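Local coordinates for protein glutamine cyclotransferase (Xanthomonas campestris, PDB 3MBR) that probably catalyses cyclisation of N-terminal glutamine residues to pyroglutamate, on a five-bladed beta-propeller that binds a calcium ion, at residues Ile70-Arg74 with Thr111-Leu117; Leu77-Thr81 with Gly107-Thr111; Tyr103-Trp108 with Met119-Thr123; Trp157-Leu162 with Arg174-Ala178. The protein carries 1 engineered substitution. All coordinates share one frame; numbering follows the deposited sequence.

Interaction 1 of 4, residues Ile70-Arg74 with Thr111-Leu117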
loop_
_atom_site.group_PDB
_atom_site.type_symbol
_atom_site.label_atom_id
_atom_site.label_comp_id
_atom_site.label_asym_id
_atom_site.label_seq_id
_atom_site.Cartn_x
_atom_site.Cartn_y
_atom_site.Cartn_z
ATOM N N ILE A 70 6.040 0.234 -0.763
ATOM C CA ILE A 70 6.904 -0.873 -1.202
ATOM C C ILE A 70 6.130 -1.799 -2.122
ATOM O O ILE A 70 4.917 -1.935 -1.994
ATOM C CB ILE A 70 7.461 -1.664 -0.011
ATOM C CG1 ILE A 70 6.294 -2.098 0.917
ATOM C CG2 ILE A 70 8.560 -0.815 0.760
ATOM C CD1 ILE A 70 6.775 -3.198 1.901
ATOM N N VAL A 71 6.882 -2.515 -2.974
ATOM C CA VAL A 71 6.301 -3.532 -3.827
ATOM C C VAL A 71 7.328 -4.586 -4.145
ATOM O O VAL A 71 8.529 -4.274 -4.134
ATOM C CB VAL A 71 5.804 -2.845 -5.158
ATOM C CG1 VAL A 71 7.006 -2.231 -5.924
ATOM C CG2 VAL A 71 4.995 -3.733 -6.014
ATOM N N ALA A 72 6.939 -5.804 -4.419
ATOM C CA ALA A 72 7.876 -6.804 -4.923
ATOM C C ALA A 72 7.843 -6.840 -6.445
ATOM O O ALA A 72 6.722 -6.722 -7.049
ATOM C CB ALA A 72 7.411 -8.196 -4.399
ATOM N N TRP A 73 8.988 -7.083 -7.035
ATOM C CA TRP A 73 9.099 -7.298 -8.494
ATOM C C TRP A 73 10.134 -8.341 -8.711
ATOM O O TRP A 73 11.307 -8.088 -8.449
ATOM C CB TRP A 73 9.448 -6.006 -9.258
ATOM C CG TRP A 73 9.492 -6.305 -10.743
ATOM C CD1 TRP A 73 10.557 -6.533 -11.496
ATOM C CD2 TRP A 73 8.361 -6.485 -11.578
ATOM N NE1 TRP A 73 10.198 -6.818 -12.749
ATOM C CE2 TRP A 73 8.836 -6.822 -12.839
ATOM C CE3 TRP A 73 6.984 -6.359 -11.372
ATOM C CZ2 TRP A 73 7.997 -7.034 -13.940
ATOM C CZ3 TRP A 73 6.102 -6.587 -12.504
ATOM C CH2 TRP A 73 6.641 -6.946 -13.742
ATOM N N ARG A 74 9.719 -9.577 -9.125
ATOM C CA ARG A 74 10.675 -10.639 -9.318
ATOM C C ARG A 74 11.489 -10.870 -8.032
ATOM O O ARG A 74 10.884 -11.150 -6.978
ATOM C CB ARG A 74 11.581 -10.377 -10.552
ATOM C CG ARG A 74 10.671 -10.286 -11.779
ATOM C CD ARG A 74 11.356 -10.384 -13.111
ATOM N NE ARG A 74 10.328 -10.127 -14.123
ATOM C CZ ARG A 74 9.653 -11.063 -14.797
ATOM N NH1 ARG A 74 9.907 -12.369 -14.589
ATOM N NH2 ARG A 74 8.733 -10.684 -15.698
ATOM N N THR A 111 2.405 -0.336 -6.207
ATOM C CA THR A 111 2.010 -1.724 -6.335
ATOM C C THR A 111 2.438 -2.161 -7.741
ATOM O O THR A 111 3.143 -1.401 -8.407
ATOM C CB THR A 111 0.515 -1.962 -6.053
ATOM O OG1 THR A 111 0.280 -3.381 -6.035
ATOM C CG2 THR A 111 -0.419 -1.323 -7.103
ATOM N N SER A 112 2.031 -3.339 -8.198
ATOM C CA SER A 112 2.386 -3.781 -9.561
ATOM C C SER A 112 1.366 -4.724 -10.058
ATOM O O SER A 112 0.691 -5.436 -9.270
ATOM C CB SER A 112 3.739 -4.403 -9.514
ATOM O OG SER A 112 3.720 -5.668 -8.860
ATOM N N ASP A 113 1.256 -4.773 -11.374
ATOM C CA ASP A 113 0.486 -5.882 -12.029
ATOM C C ASP A 113 1.542 -6.825 -12.607
ATOM O O ASP A 113 2.630 -6.960 -12.008
ATOM C CB ASP A 113 -0.514 -5.379 -13.066
ATOM C CG ASP A 113 0.117 -4.695 -14.227
ATOM O OD1 ASP A 113 1.370 -4.667 -14.357
ATOM O OD2 ASP A 113 -0.645 -4.125 -15.039
ATOM N N ASP A 114 1.233 -7.550 -13.685
ATOM C CA ASP A 114 2.327 -8.452 -14.153
ATOM C C ASP A 114 3.355 -7.818 -15.076
ATOM O O ASP A 114 4.277 -8.515 -15.539
ATOM C CB ASP A 114 1.812 -9.766 -14.754
ATOM C CG ASP A 114 0.796 -9.551 -15.782
ATOM O OD1 ASP A 114 0.175 -10.580 -16.228
ATOM O OD2 ASP A 114 0.623 -8.367 -16.185
ATOM N N SER A 115 3.241 -6.530 -15.360
ATOM C CA SER A 115 4.150 -5.906 -16.305
ATOM C C SER A 115 4.699 -4.589 -15.799
ATOM O O SER A 115 5.805 -4.205 -16.190
ATOM C CB SER A 115 3.400 -5.585 -17.608
ATOM O OG SER A 115 2.953 -6.804 -18.187
ATOM N N HIS A 116 3.953 -3.884 -14.930
ATOM C CA HIS A 116 4.313 -2.497 -14.588
ATOM C C HIS A 116 4.139 -2.248 -13.116
ATOM O O HIS A 116 3.367 -2.943 -12.440
ATOM C CB HIS A 116 3.436 -1.453 -15.266
ATOM C CG HIS A 116 3.660 -1.426 -16.732
ATOM N ND1 HIS A 116 2.943 -2.246 -17.567
ATOM C CD2 HIS A 116 4.613 -0.820 -17.476
ATOM C CE1 HIS A 116 3.375 -2.060 -18.818
ATOM N NE2 HIS A 116 4.400 -1.214 -18.788
ATOM N N LEU A 117 4.832 -1.215 -12.644
ATOM C CA LEU A 117 4.553 -0.734 -11.291
ATOM C C LEU A 117 3.606 0.430 -11.401
ATOM O O LEU A 117 3.537 1.086 -12.455
ATOM C CB LEU A 117 5.864 -0.187 -10.630
ATOM C CG LEU A 117 7.066 -1.096 -10.706
ATOM C CD1 LEU A 117 8.178 -0.398 -9.947
ATOM C CD2 LEU A 117 6.820 -2.502 -10.196
HETATM O O HOH W 1 4.093 -6.953 -6.857
HETATM O O HOH W 2 6.734 -8.767 -17.568
#
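V71 and W73, two strand residues apart, both turn their side chains onto 111-117. Of the two methyls of V71, CG2 lies anti to the backbone N and does most of the touching: it rests 3.5 Å from T111 C and also reaches S112 OG. CG1 is turned toward L117 CD2. W73 extends its indole away from its own backbone N (chi1 -178°), which brings the benzo edge up against the 112-116 turn. That edge meets backbone oxygens near the ring plane, CZ3 at 3.5 Å from D113 O and CH2 at 3.4 Å from D114 O. L117 CD2 approaches W73 CE3 obliquely, at 4.0 Å. The turn joins the two innermost strands of a propeller blade, 109-112 and 117-120, while V71 and W73 belong to the innermost strand of the blade before. D113 OD1 shapes the turn, taking S115 N at 2.8 Å from above the carboxylate plane (an Asx turn). H116 N is 2.8 Å from D113 OD1, nearly along its C-O axis, and OD2 pairs with Y118 OH. D113 N bonds back to H116 O. S112 N is buried here with no partner in the model, whereas T111 OG1 turns the other way, to W157 N.

Interaction 2 of 4, residues Leu77-Thr81 with Gly107-Thr111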
loop_
_atom_site.group_PDB
_atom_site.type_symbol
_atom_site.label_atom_id
_atom_site.label_comp_id
_atom_site.label_asym_id
_atom_site.label_seq_id
_atom_site.Cartn_x
_atom_site.Cartn_y
_atom_site.Cartn_z
ATOM N N LEU A 77 12.782 -5.911 -4.090
ATOM C CA LEU A 77 11.828 -5.107 -3.319
ATOM C C LEU A 77 12.106 -3.667 -3.617
ATOM O O LEU A 77 13.230 -3.200 -3.464
ATOM C CB LEU A 77 11.905 -5.441 -1.835
ATOM C CG LEU A 77 10.822 -4.895 -0.947
ATOM C CD1 LEU A 77 10.853 -5.697 0.317
ATOM C CD2 LEU A 77 11.005 -3.458 -0.634
ATOM N N ILE A 78 11.111 -2.971 -4.134
ATOM C CA ILE A 78 11.297 -1.535 -4.539
ATOM C C ILE A 78 10.588 -0.662 -3.534
ATOM O O ILE A 78 9.449 -0.951 -3.183
ATOM C CB ILE A 78 10.745 -1.356 -6.010
ATOM C CG1 ILE A 78 11.501 -2.309 -6.948
ATOM C CG2 ILE A 78 10.867 0.096 -6.414
ATOM C CD1 ILE A 78 10.983 -2.461 -8.288
ATOM N N GLN A 79 11.265 0.407 -3.098
ATOM C CA GLN A 79 10.679 1.262 -2.079
ATOM C C GLN A 79 10.822 2.721 -2.438
ATOM O O GLN A 79 11.868 3.147 -2.953
ATOM C CB GLN A 79 11.416 0.995 -0.769
ATOM C CG GLN A 79 10.834 1.823 0.415
ATOM C CD GLN A 79 11.458 1.525 1.724
ATOM O OE1 GLN A 79 12.645 1.272 1.822
ATOM N NE2 GLN A 79 10.649 1.566 2.788
ATOM N N LEU A 80 9.817 3.543 -2.109
ATOM C CA LEU A 80 9.848 5.002 -2.237
ATOM C C LEU A 80 10.245 5.627 -0.922
ATOM O O LEU A 80 10.286 4.957 0.114
ATOM C CB LEU A 80 8.495 5.566 -2.704
ATOM C CG LEU A 80 7.902 4.903 -3.926
ATOM C CD1 LEU A 80 6.470 5.440 -4.131
ATOM C CD2 LEU A 80 8.770 5.184 -5.137
ATOM N N THR A 81 10.591 6.921 -0.968
ATOM C CA THR A 81 10.772 7.642 0.273
ATOM C C THR A 81 9.802 8.783 0.298
ATOM O O THR A 81 9.321 9.275 -0.760
ATOM C CB THR A 81 12.196 8.213 0.404
ATOM O OG1 THR A 81 12.474 9.083 -0.715
ATOM C CG2 THR A 81 13.251 7.143 0.559
ATOM N N GLY A 107 6.966 10.438 -2.742
ATOM C CA GLY A 107 6.685 9.016 -2.971
ATOM C C GLY A 107 5.741 8.600 -1.877
ATOM O O GLY A 107 6.047 8.751 -0.650
ATOM N N TRP A 108 4.560 8.146 -2.273
ATOM C CA TRP A 108 3.586 7.663 -1.299
ATOM C C TRP A 108 3.428 6.169 -1.307
ATOM O O TRP A 108 3.759 5.553 -0.298
ATOM C CB TRP A 108 2.232 8.379 -1.533
ATOM C CG TRP A 108 2.204 9.825 -1.083
ATOM C CD1 TRP A 108 3.163 10.763 -1.268
ATOM C CD2 TRP A 108 1.106 10.491 -0.511
ATOM N NE1 TRP A 108 2.729 12.003 -0.774
ATOM C CE2 TRP A 108 1.467 11.828 -0.278
ATOM C CE3 TRP A 108 -0.152 10.078 -0.124
ATOM C CZ2 TRP A 108 0.592 12.766 0.307
ATOM C CZ3 TRP A 108 -1.027 11.021 0.506
ATOM C CH2 TRP A 108 -0.663 12.357 0.664
ATOM N N ALA A 109 2.981 5.587 -2.418
ATOM C CA ALA A 109 2.715 4.147 -2.406
ATOM C C ALA A 109 3.038 3.515 -3.771
ATOM O O ALA A 109 3.111 4.221 -4.791
ATOM C CB ALA A 109 1.327 3.826 -1.937
ATOM N N LEU A 110 3.196 2.188 -3.767
ATOM C CA LEU A 110 3.507 1.442 -4.990
ATOM C C LEU A 110 2.710 0.185 -5.020
ATOM O O LEU A 110 2.463 -0.372 -3.950
ATOM C CB LEU A 110 5.008 0.969 -5.000
ATOM C CG LEU A 110 6.052 1.978 -5.284
ATOM C CD1 LEU A 110 7.451 1.386 -5.055
ATOM C CD2 LEU A 110 5.925 2.490 -6.775
ATOM N N THR A 111 2.405 -0.336 -6.207
ATOM C CA THR A 111 2.010 -1.724 -6.335
ATOM C C THR A 111 2.438 -2.161 -7.741
ATOM O O THR A 111 3.143 -1.401 -8.407
ATOM C CB THR A 111 0.515 -1.962 -6.053
ATOM O OG1 THR A 111 0.280 -3.381 -6.035
ATOM C CG2 THR A 111 -0.419 -1.323 -7.103
#
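Packing between neighbouring propeller blades brings L80 and I78, from the second strand of one blade, against L110 on the innermost strand of the next. The short strands 77-81 and 109-111 run antiparallel within 21° and their axes come no closer than 7.3 Å, a spacing bridged by side chains rather than by strand pairing. L80 and L110 meet tip to tip, L80 CG 3.7 Å from L110 CG. In both leucines CG stands anti to the carbonyl carbon, L80 with chi1 -50°, and the branched ends meet between the two sheets. L80 CD1 also reaches A109 O at 3.6 Å. I78 crosses L110 at about a right angle: its CG2 sits 3.9 Å from L110 CD1, the same methyl that lies 3.6 Å from I78 O. Strand 109-112 starts with a classic beta bulge, W108 and A109 both facing S120 of the next strand in their own blade. Just before it the chains draw together, and G107, lacking a side chain, puts its CA 3.9 Å from L80 CB. G107 N gives T81 O a weak, bent hydrogen bond (3.3 Å), while T81 OG1 is engaged with E86 O. M119 and Y103 also touch L80, and V71 touches L110.

Interaction 3 of 4, residues Tyr103-Trp108 with Met119-Thr123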
loop_
_atom_site.group_PDB
_atom_site.type_symbol
_atom_site.label_atom_id
_atom_site.label_comp_id
_atom_site.label_asym_id
_atom_site.label_seq_id
_atom_site.Cartn_x
_atom_site.Cartn_y
_atom_site.Cartn_z
ATOM N N TYR A 103 13.188 10.232 -8.489
ATOM C CA TYR A 103 11.965 10.540 -9.197
ATOM C C TYR A 103 11.478 11.942 -8.826
ATOM O O TYR A 103 11.825 12.474 -7.757
ATOM C CB TYR A 103 10.878 9.488 -8.897
ATOM C CG TYR A 103 10.715 9.235 -7.398
ATOM C CD1 TYR A 103 9.924 10.111 -6.596
ATOM C CD2 TYR A 103 11.348 8.177 -6.777
ATOM C CE1 TYR A 103 9.763 9.900 -5.202
ATOM C CE2 TYR A 103 11.204 7.974 -5.394
ATOM C CZ TYR A 103 10.405 8.814 -4.635
ATOM O OH TYR A 103 10.271 8.597 -3.296
ATOM N N PRO A 104 10.701 12.577 -9.737
ATOM C CA PRO A 104 10.098 13.846 -9.356
ATOM C C PRO A 104 8.948 13.757 -8.320
ATOM O O PRO A 104 8.151 12.814 -8.382
ATOM C CB PRO A 104 9.555 14.368 -10.697
ATOM C CG PRO A 104 9.333 13.209 -11.541
ATOM C CD PRO A 104 10.239 12.105 -11.057
ATOM N N GLY A 105 8.878 14.707 -7.369
ATOM C CA GLY A 105 7.756 14.724 -6.380
ATOM C C GLY A 105 7.916 13.831 -5.136
ATOM O O GLY A 105 9.044 13.431 -4.783
ATOM N N GLU A 106 6.781 13.505 -4.481
ATOM C CA GLU A 106 6.763 12.802 -3.217
ATOM C C GLU A 106 6.446 11.334 -3.538
ATOM O O GLU A 106 5.843 11.041 -4.532
ATOM C CB GLU A 106 5.656 13.382 -2.291
ATOM C CG GLU A 106 6.045 14.761 -1.658
ATOM C CD GLU A 106 5.088 15.264 -0.594
ATOM O OE1 GLU A 106 4.033 14.597 -0.293
ATOM O OE2 GLU A 106 5.385 16.376 -0.052
ATOM N N GLY A 107 6.966 10.438 -2.742
ATOM C CA GLY A 107 6.685 9.016 -2.971
ATOM C C GLY A 107 5.741 8.600 -1.877
ATOM O O GLY A 107 6.047 8.751 -0.650
ATOM N N TRP A 108 4.560 8.146 -2.273
ATOM C CA TRP A 108 3.586 7.663 -1.299
ATOM C C TRP A 108 3.428 6.169 -1.307
ATOM O O TRP A 108 3.759 5.553 -0.298
ATOM C CB TRP A 108 2.232 8.379 -1.533
ATOM C CG TRP A 108 2.204 9.825 -1.083
ATOM C CD1 TRP A 108 3.163 10.763 -1.268
ATOM C CD2 TRP A 108 1.106 10.491 -0.511
ATOM N NE1 TRP A 108 2.729 12.003 -0.774
ATOM C CE2 TRP A 108 1.467 11.828 -0.278
ATOM C CE3 TRP A 108 -0.152 10.078 -0.124
ATOM C CZ2 TRP A 108 0.592 12.766 0.307
ATOM C CZ3 TRP A 108 -1.027 11.021 0.506
ATOM C CH2 TRP A 108 -0.663 12.357 0.664
ATOM N N MET A 119 2.493 3.870 -9.142
ATOM C CA MET A 119 2.963 4.719 -8.037
ATOM C C MET A 119 1.953 5.869 -7.765
ATOM O O MET A 119 1.535 6.618 -8.646
ATOM C CB MET A 119 4.298 5.381 -8.501
ATOM C CG MET A 119 4.834 6.319 -7.532
ATOM S SD MET A 119 6.466 6.977 -7.991
ATOM C CE MET A 119 6.644 8.481 -6.965
ATOM N N SER A 120 1.630 6.014 -6.493
ATOM C CA SER A 120 0.902 7.202 -5.953
ATOM C C SER A 120 1.938 8.260 -5.456
ATOM O O SER A 120 2.891 7.915 -4.754
ATOM C CB SER A 120 0.026 6.796 -4.744
ATOM O OG SER A 120 -0.429 8.066 -4.118
ATOM N N ASP A 121 1.675 9.570 -5.653
ATOM C CA ASP A 121 2.583 10.659 -5.228
ATOM C C ASP A 121 1.763 11.703 -4.436
ATOM O O ASP A 121 2.168 12.868 -4.256
ATOM C CB ASP A 121 3.289 11.256 -6.445
ATOM C CG ASP A 121 2.297 11.885 -7.437
ATOM O OD1 ASP A 121 1.067 11.899 -7.202
ATOM O OD2 ASP A 121 2.751 12.401 -8.429
ATOM N N GLY A 122 0.602 11.254 -3.965
ATOM C CA GLY A 122 -0.351 12.150 -3.196
ATOM C C GLY A 122 -1.332 12.902 -4.086
ATOM O O GLY A 122 -2.291 13.540 -3.580
ATOM N N THR A 123 -1.068 12.921 -5.406
ATOM C CA THR A 123 -1.975 13.584 -6.374
ATOM C C THR A 123 -2.967 12.566 -6.947
ATOM O O THR A 123 -2.902 11.382 -6.565
ATOM C CB THR A 123 -1.223 14.286 -7.549
ATOM O OG1 THR A 123 -0.780 13.277 -8.459
ATOM C CG2 THR A 123 0.005 15.114 -7.071
HETATM O O HOH W 3 1.907 15.278 -2.858
#
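W108 lays its indole over the backbone of D121 and G122. From CB, which sits 3.3 Å from S120 O and also touches S120 OG, itself hydrogen-bonded to L152 O, CG leaves anti to the carbonyl carbon (chi1 -74°) and comes over G122 N. CD1 lies above D121 C at 3.6 Å. NE1 points along the ring plane to E106 OE1 and binds its anti lone pair in a nearly straight bond of 2.9 Å (163°), which should fix the rotation of the indole. Past NE1, CE2 and the rest of the six-membered ring have G122 CA beneath them. This CH-pi contact is almost central, 3.4 Å from the ring centroid to G122 CA, and the bare glycine permits it. Behind the ring W108 N donates to S120 O, as the loop entering a propeller blade joins the second strand of that blade at the bulge. Further back, M119, extended along its whole length, brings CE over a face of the Y103 ring, 4.1 Å from its centroid, with SD above the same ring at a distance: a Met-aromatic contact. Y103 OH binds T81 N in the preceding blade. E106 O is buried without a conventional partner; D121 CB is 3.2 Å from it, and D121 CA makes a CH...O contact with it. The carboxylate of D121 turns elsewhere: OD1 accepts T123 N in an Asx turn and T123 OG1 on its syn lone pair, and OD2 forms a salt bridge with R127.

Interaction 4 of 4, residues Trp157-Leu162 with Arg174-Ala178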
loop_
_atom_site.group_PDB
_atom_site.type_symbol
_atom_site.label_atom_id
_atom_site.label_comp_id
_atom_site.label_asym_id
_atom_site.label_seq_id
_atom_site.Cartn_x
_atom_site.Cartn_y
_atom_site.Cartn_z
ATOM N N TRP A 157 -2.690 -3.999 -6.196
ATOM C CA TRP A 157 -3.298 -4.538 -7.389
ATOM C C TRP A 157 -4.053 -5.786 -7.072
ATOM O O TRP A 157 -3.459 -6.717 -6.480
ATOM C CB TRP A 157 -2.221 -4.879 -8.436
ATOM C CG TRP A 157 -2.805 -5.132 -9.778
ATOM C CD1 TRP A 157 -3.157 -6.339 -10.300
ATOM C CD2 TRP A 157 -3.130 -4.148 -10.738
ATOM N NE1 TRP A 157 -3.678 -6.168 -11.600
ATOM C CE2 TRP A 157 -3.675 -4.833 -11.878
ATOM C CE3 TRP A 157 -3.000 -2.766 -10.780
ATOM C CZ2 TRP A 157 -4.024 -4.168 -13.057
ATOM C CZ3 TRP A 157 -3.389 -2.090 -11.998
ATOM C CH2 TRP A 157 -3.890 -2.812 -13.077
ATOM N N VAL A 158 -5.345 -5.866 -7.419
ATOM C CA VAL A 158 -6.169 -7.067 -7.045
ATOM C C VAL A 158 -7.025 -7.403 -8.240
ATOM O O VAL A 158 -7.909 -6.643 -8.610
ATOM C CB VAL A 158 -7.065 -6.714 -5.852
ATOM C CG1 VAL A 158 -7.906 -7.943 -5.453
ATOM C CG2 VAL A 158 -6.259 -6.266 -4.629
ATOM N N ASN A 159 -6.748 -8.555 -8.835
ATOM C CA ASN A 159 -7.627 -9.078 -9.954
ATOM C C ASN A 159 -7.942 -8.028 -11.023
ATOM O O ASN A 159 -9.113 -7.804 -11.380
ATOM C CB ASN A 159 -8.953 -9.581 -9.376
ATOM C CG ASN A 159 -8.777 -10.747 -8.395
ATOM O OD1 ASN A 159 -9.517 -10.836 -7.395
ATOM N ND2 ASN A 159 -7.761 -11.595 -8.618
ATOM N N GLY A 160 -6.930 -7.366 -11.533
ATOM C CA GLY A 160 -7.093 -6.478 -12.639
ATOM C C GLY A 160 -7.558 -5.122 -12.295
ATOM O O GLY A 160 -7.867 -4.347 -13.208
ATOM N N GLU A 161 -7.661 -4.830 -10.994
ATOM C CA GLU A 161 -8.113 -3.515 -10.566
ATOM C C GLU A 161 -7.097 -2.963 -9.594
ATOM O O GLU A 161 -6.318 -3.717 -8.985
ATOM C CB GLU A 161 -9.453 -3.610 -9.838
ATOM C CG GLU A 161 -10.549 -3.927 -10.836
ATOM C CD GLU A 161 -11.919 -4.075 -10.233
ATOM O OE1 GLU A 161 -12.854 -3.528 -10.781
ATOM O OE2 GLU A 161 -12.060 -4.769 -9.224
ATOM N N LEU A 162 -7.121 -1.652 -9.455
ATOM C CA LEU A 162 -6.230 -1.000 -8.489
ATOM C C LEU A 162 -7.047 -0.644 -7.223
ATOM O O LEU A 162 -8.063 0.071 -7.347
ATOM C CB LEU A 162 -5.575 0.233 -9.140
ATOM C CG LEU A 162 -4.645 1.109 -8.319
ATOM C CD1 LEU A 162 -3.418 0.235 -7.945
ATOM C CD2 LEU A 162 -4.205 2.253 -9.129
ATOM N N ARG A 174 -11.972 1.012 -5.301
ATOM C CA ARG A 174 -11.612 0.002 -6.331
ATOM C C ARG A 174 -11.666 0.755 -7.640
ATOM O O ARG A 174 -12.743 1.296 -7.997
ATOM C CB ARG A 174 -12.646 -1.114 -6.354
ATOM C CG ARG A 174 -12.511 -1.993 -5.321
ATOM C CD ARG A 174 -13.633 -3.095 -5.360
ATOM N NE ARG A 174 -13.883 -3.592 -6.700
ATOM C CZ ARG A 174 -15.046 -3.824 -7.370
ATOM N NH1 ARG A 174 -14.952 -4.212 -8.633
ATOM N NH2 ARG A 174 -16.313 -3.763 -6.884
ATOM N N ILE A 175 -10.539 0.810 -8.324
ATOM C CA ILE A 175 -10.341 1.595 -9.565
ATOM C C ILE A 175 -10.201 0.715 -10.796
ATOM O O ILE A 175 -9.394 -0.211 -10.803
ATOM C CB ILE A 175 -9.089 2.518 -9.433
ATOM C CG1 ILE A 175 -9.281 3.487 -8.228
ATOM C CG2 ILE A 175 -8.748 3.353 -10.717
ATOM C CD1 ILE A 175 -7.958 3.956 -7.659
ATOM N N ASP A 176 -10.959 1.060 -11.832
ATOM C CA ASP A 176 -10.819 0.399 -13.151
ATOM C C ASP A 176 -9.582 1.014 -13.785
ATOM O O ASP A 176 -9.538 2.194 -14.071
ATOM C CB ASP A 176 -12.071 0.705 -14.005
ATOM C CG ASP A 176 -11.980 0.167 -15.396
ATOM O OD1 ASP A 176 -10.890 -0.226 -15.810
ATOM O OD2 ASP A 176 -13.006 0.201 -16.104
ATOM N N PRO A 177 -8.482 0.236 -13.968
ATOM C CA PRO A 177 -7.284 0.949 -14.440
ATOM C C PRO A 177 -7.342 1.427 -15.897
ATOM O O PRO A 177 -6.600 2.354 -16.273
ATOM C CB PRO A 177 -6.168 -0.118 -14.332
ATOM C CG PRO A 177 -6.861 -1.416 -14.343
ATOM C CD PRO A 177 -8.266 -1.191 -13.750
ATOM N N ALA A 178 -8.219 0.828 -16.688
ATOM C CA ALA A 178 -8.384 1.249 -18.082
ATOM C C ALA A 178 -9.003 2.669 -18.207
ATOM O O ALA A 178 -8.668 3.394 -19.144
ATOM C CB ALA A 178 -9.184 0.220 -18.841
#
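A single nitrogen, R174 NH1, grips both carboxylate oxygens of E161: OE2 at 3.0 Å, close to the guanidinium plane, and OE1 at 3.1 Å, tilted from it. Each oxygen uses its syn lone pair. R174 NE adds a weak bond to E161 OE2, but the two flat groups stand 53° apart, so this is no coplanar two-pronged pair. E161 is extended beyond CG, whereas R174 bends at chi3 (42°), which turns its guanidinium toward the E161 carboxylate; the salt bridge thus runs diagonally between strands. R174 NH2 is held from elsewhere by Q7 OE1. Beside the bridge, L162 and I175 form an antiparallel hydrogen-bonded pair, L162 N to I175 O at 3.0 Å and I175 N to L162 O at 2.8 Å. Nearer the turn, P177 packs against G160 and W157: its CD lies 3.2 Å from G160 O, and its CG meets W157 CH2 at 3.5 Å, ring and proline crossing at about a right angle. The W157 indole also covers G160 C and E161 O with one face, and its ring stacks with that of Y118 from the blade before. V158 to E161 is a type I' turn, closed by V158 N to E161 O and E161 N to V158 O. Such a tight hairpin, followed by an antiparallel neighbour, is the up-and-down meander of a beta-propeller blade.

From the N terminus, strand 67-73 opens interaction 1, which closes at 111-117 over 36 intervening residues. Interaction 2 nests inside that loop, running from 77-81 to 107-111 and sharing T111 with it; both join the same pair of neighbouring blades. Interaction 3 begins at 103-108, where interaction 2 ends, and closes at 119-123, so it crosses interaction 1 and binds the entrance of the second blade to that blade's own second strand. Interaction 4 follows in series, within the next blade. The shared T111 also touches segment 157-162 near the calcium site, which includes E154, L155 and E156; interaction 3 has no touch with interaction 4, their nearest atoms being about 7 Å apart.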